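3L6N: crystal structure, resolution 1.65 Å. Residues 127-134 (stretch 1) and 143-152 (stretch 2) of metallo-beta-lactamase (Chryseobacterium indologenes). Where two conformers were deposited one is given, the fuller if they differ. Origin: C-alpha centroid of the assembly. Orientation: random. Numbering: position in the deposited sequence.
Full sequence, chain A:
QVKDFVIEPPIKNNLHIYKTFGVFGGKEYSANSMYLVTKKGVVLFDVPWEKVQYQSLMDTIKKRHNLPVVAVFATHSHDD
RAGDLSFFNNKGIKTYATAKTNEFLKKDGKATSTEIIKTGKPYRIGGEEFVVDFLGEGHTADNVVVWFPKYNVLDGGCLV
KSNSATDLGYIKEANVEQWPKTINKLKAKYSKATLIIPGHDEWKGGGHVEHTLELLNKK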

# COMPACT_ATOMS: atom_id res chain seq x y z
N GLY A 127 9.30 17.60 4.47
CA GLY A 127 8.25 18.35 5.16
C GLY A 127 6.95 17.60 5.37
O GLY A 127 5.95 18.17 5.82
N GLU A 128 6.96 16.31 5.00
CA GLU A 128 5.80 15.44 5.17
C GLU A 128 6.09 14.40 6.25
O GLU A 128 7.25 14.13 6.55
N GLU A 129 5.03 13.82 6.80
CA GLU A 129 5.15 12.86 7.91
C GLU A 129 4.18 11.71 7.75
O GLU A 129 3.05 11.89 7.30
N PHE A 130 4.62 10.51 8.13
CA PHE A 130 3.72 9.35 8.18
C PHE A 130 4.24 8.32 9.16
O PHE A 130 5.38 8.41 9.61
N VAL A 131 3.40 7.35 9.50
CA VAL A 131 3.77 6.27 10.42
C VAL A 131 3.36 4.95 9.79
O VAL A 131 2.23 4.79 9.38
N VAL A 132 4.29 4.00 9.73
CA VAL A 132 3.97 2.65 9.29
C VAL A 132 3.70 1.82 10.54
O VAL A 132 4.57 1.74 11.42
N ASP A 133 2.51 1.24 10.64
CA ASP A 133 2.09 0.51 11.84
C ASP A 133 1.85 -0.97 11.56
O ASP A 133 1.23 -1.33 10.55
N PHE A 134 2.32 -1.82 12.47
CA PHE A 134 1.94 -3.22 12.45
C PHE A 134 0.91 -3.46 13.54
O PHE A 134 1.21 -3.31 14.74
N ASN A 143 1.51 -7.89 6.96
CA ASN A 143 0.82 -6.68 6.50
C ASN A 143 0.91 -5.52 7.49
O ASN A 143 0.75 -5.71 8.70
N VAL A 144 1.19 -4.34 6.96
CA VAL A 144 1.26 -3.12 7.75
C VAL A 144 0.34 -2.07 7.13
O VAL A 144 -0.05 -2.20 5.97
N VAL A 145 -0.01 -1.05 7.91
CA VAL A 145 -0.82 0.07 7.46
C VAL A 145 0.03 1.34 7.51
O VAL A 145 1.06 1.37 8.20
N VAL A 146 -0.39 2.38 6.80
CA VAL A 146 0.32 3.65 6.82
C VAL A 146 -0.62 4.78 7.20
O VAL A 146 -1.64 5.00 6.55
N TRP A 147 -0.28 5.46 8.29
CA TRP A 147 -1.09 6.57 8.79
C TRP A 147 -0.47 7.90 8.39
O TRP A 147 0.73 8.11 8.55
N PHE A 148 -1.30 8.79 7.85
CA PHE A 148 -0.88 10.12 7.40
C PHE A 148 -1.56 11.18 8.27
O PHE A 148 -2.66 11.64 7.95
N PRO A 149 -0.90 11.57 9.38
CA PRO A 149 -1.58 12.38 10.41
C PRO A 149 -2.09 13.73 9.93
O PRO A 149 -3.15 14.18 10.39
N LYS A 150 -1.36 14.37 9.02
CA LYS A 150 -1.77 15.68 8.49
C LYS A 150 -2.91 15.60 7.48
O LYS A 150 -3.51 16.63 7.13
N TYR A 151 -3.23 14.39 7.02
CA TYR A 151 -4.27 14.17 6.02
C TYR A 151 -5.49 13.42 6.56
O TYR A 151 -6.53 13.37 5.90
N ASN A 152 -5.34 12.85 7.76
CA ASN A 152 -6.34 11.97 8.36
C ASN A 152 -6.73 10.81 7.45
O ASN A 152 -7.89 10.41 7.38

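Two antiparallel strands set the frame: Val131 N donates to Trp147 O at 2.9 Å, and Trp147 N to Val131 O at 2.8 Å; Asp133 and Val145 exchange backbone hydrogen bonds likewise, and side chains then alternate between the two faces. On the face of Val132 and Val146, beta-branched residues mesh. Val132 (t) sets CG1 3.6 Å from CG2 of Val144 (m) and CG2 4.3 Å from CG2 of Val146 (t), so its two methyls serve different neighbours. Phe130 takes chi1 p, and its ring leads away from the partner strand; even so, CD1 lies 4.0 Å from Val146 CG1, while its CB sits 3.7 Å from CD2 of Phe148 (m). On the other face the fit is looser at Val131 and Trp147, both t, with CB to CB at 4.5 Å and the indole leading away. Asp133 CB packs closer, 3.7 Å from Val145 CG2. Past the strand, Phe134 (t) offers its ring edge to Val144, CD1 to CG1 4.0 Å.

The far end closes with polar groups. Tyr151 (m) reaches back so that OH donates to Glu128 OE1 at 2.7 Å. Past the last bridged pair, Val131 with Trp147, a water bridges the backbones, donating to Glu129 O (2.7 Å) and accepting from Lys150 N (2.9 Å), while Pro149 CG rests 4.0 Å from Glu129 OE1.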

# COMPACT_ATOMS: atom_id res chain seq x y z
CB GLU A 128 5.48 14.71 3.85
CG GLU A 128 5.13 15.65 2.69
CD GLU A 128 3.84 16.44 2.89
OE1 GLU A 128 2.90 15.97 3.57
OE2 GLU A 128 3.76 17.57 2.35
CB GLU A 129 4.87 13.59 9.22
CG GLU A 129 5.09 12.80 10.49
CD GLU A 129 4.58 13.56 11.71
OE1 GLU A 129 4.30 12.91 12.74
OE2 GLU A 129 4.45 14.80 11.64
CB PHE A 130 3.53 8.74 6.77
CG PHE A 130 4.82 8.47 6.05
CD1 PHE A 130 5.40 7.20 6.11
CD2 PHE A 130 5.46 9.47 5.32
CE1 PHE A 130 6.60 6.94 5.45
CE2 PHE A 130 6.65 9.22 4.66
CZ PHE A 130 7.23 7.95 4.73
CB VAL A 131 3.07 6.43 11.79
CG1 VAL A 131 3.44 5.26 12.73
CG2 VAL A 131 3.42 7.77 12.45
CB VAL A 132 5.11 2.02 8.46
CG1 VAL A 132 4.70 0.62 7.99
CG2 VAL A 132 5.48 2.91 7.28
CB ASP A 133 0.79 1.11 12.39
CG ASP A 133 1.03 2.22 13.40
OD1 ASP A 133 0.30 3.24 13.33
OD2 ASP A 133 1.91 2.08 14.28
CB PHE A 134 3.16 -4.13 12.65
CG PHE A 134 2.81 -5.58 12.64
CD1 PHE A 134 2.49 -6.21 11.44
CD2 PHE A 134 2.75 -6.31 13.82
CE1 PHE A 134 2.14 -7.55 11.42
CE2 PHE A 134 2.41 -7.65 13.81
CZ PHE A 134 2.10 -8.27 12.61
CB ASN A 143 -0.63 -6.94 6.03
CG ASN A 143 -1.51 -7.68 7.05
OD1 ASN A 143 -2.50 -8.28 6.65
ND2 ASN A 143 -1.19 -7.60 8.34
CB VAL A 144 2.70 -2.56 7.86
CG1 VAL A 144 3.57 -3.49 8.70
CG2 VAL A 144 3.33 -2.34 6.46
CB VAL A 145 -2.10 0.24 8.32
CG1 VAL A 145 -2.99 -1.02 8.26
CG2 VAL A 145 -1.75 0.61 9.79
CB VAL A 146 1.01 3.97 5.46
CG1 VAL A 146 1.93 5.18 5.62
CG2 VAL A 146 1.83 2.77 4.97
CB TRP A 147 -1.18 6.48 10.32
CG TRP A 147 -1.84 7.66 11.01
CD1 TRP A 147 -1.29 8.46 11.97
CD2 TRP A 147 -3.18 8.13 10.81
NE1 TRP A 147 -2.19 9.42 12.37
CE2 TRP A 147 -3.36 9.23 11.68
CE3 TRP A 147 -4.24 7.73 9.99
CZ2 TRP A 147 -4.57 9.95 11.74
CZ3 TRP A 147 -5.44 8.44 10.05
CH2 TRP A 147 -5.59 9.53 10.92
CB PHE A 148 -1.25 10.31 5.93
CG PHE A 148 -0.56 9.34 5.00
CD1 PHE A 148 -1.19 8.15 4.62
CD2 PHE A 148 0.72 9.61 4.52
CE1 PHE A 148 -0.54 7.25 3.76
CE2 PHE A 148 1.38 8.71 3.67
CZ PHE A 148 0.73 7.54 3.28
CB PRO A 149 -0.53 12.53 11.51
CG PRO A 149 0.77 12.22 10.89
CD PRO A 149 0.46 11.21 9.79
CB LYS A 150 -0.56 16.42 7.92
CG LYS A 150 0.65 16.52 8.87
CD LYS A 150 0.33 17.34 10.13
CE LYS A 150 1.61 17.91 10.73
NZ LYS A 150 1.32 18.88 11.83
CB TYR A 151 -3.68 13.40 4.82
CG TYR A 151 -2.56 14.14 4.16
CD1 TYR A 151 -1.24 14.00 4.59
CD2 TYR A 151 -2.82 15.01 3.10
CE1 TYR A 151 -0.20 14.70 3.99
CE2 TYR A 151 -1.79 15.71 2.49
CZ TYR A 151 -0.49 15.56 2.94
OH TYR A 151 0.52 16.26 2.33
CB ASN A 152 -7.57 12.75 8.85
CG ASN A 152 -7.28 13.55 10.11
OD1 ASN A 152 -6.46 13.15 10.94
ND2 ASN A 152 -7.96 14.67 10.25
O HOH W 1 0.78 13.43 7.30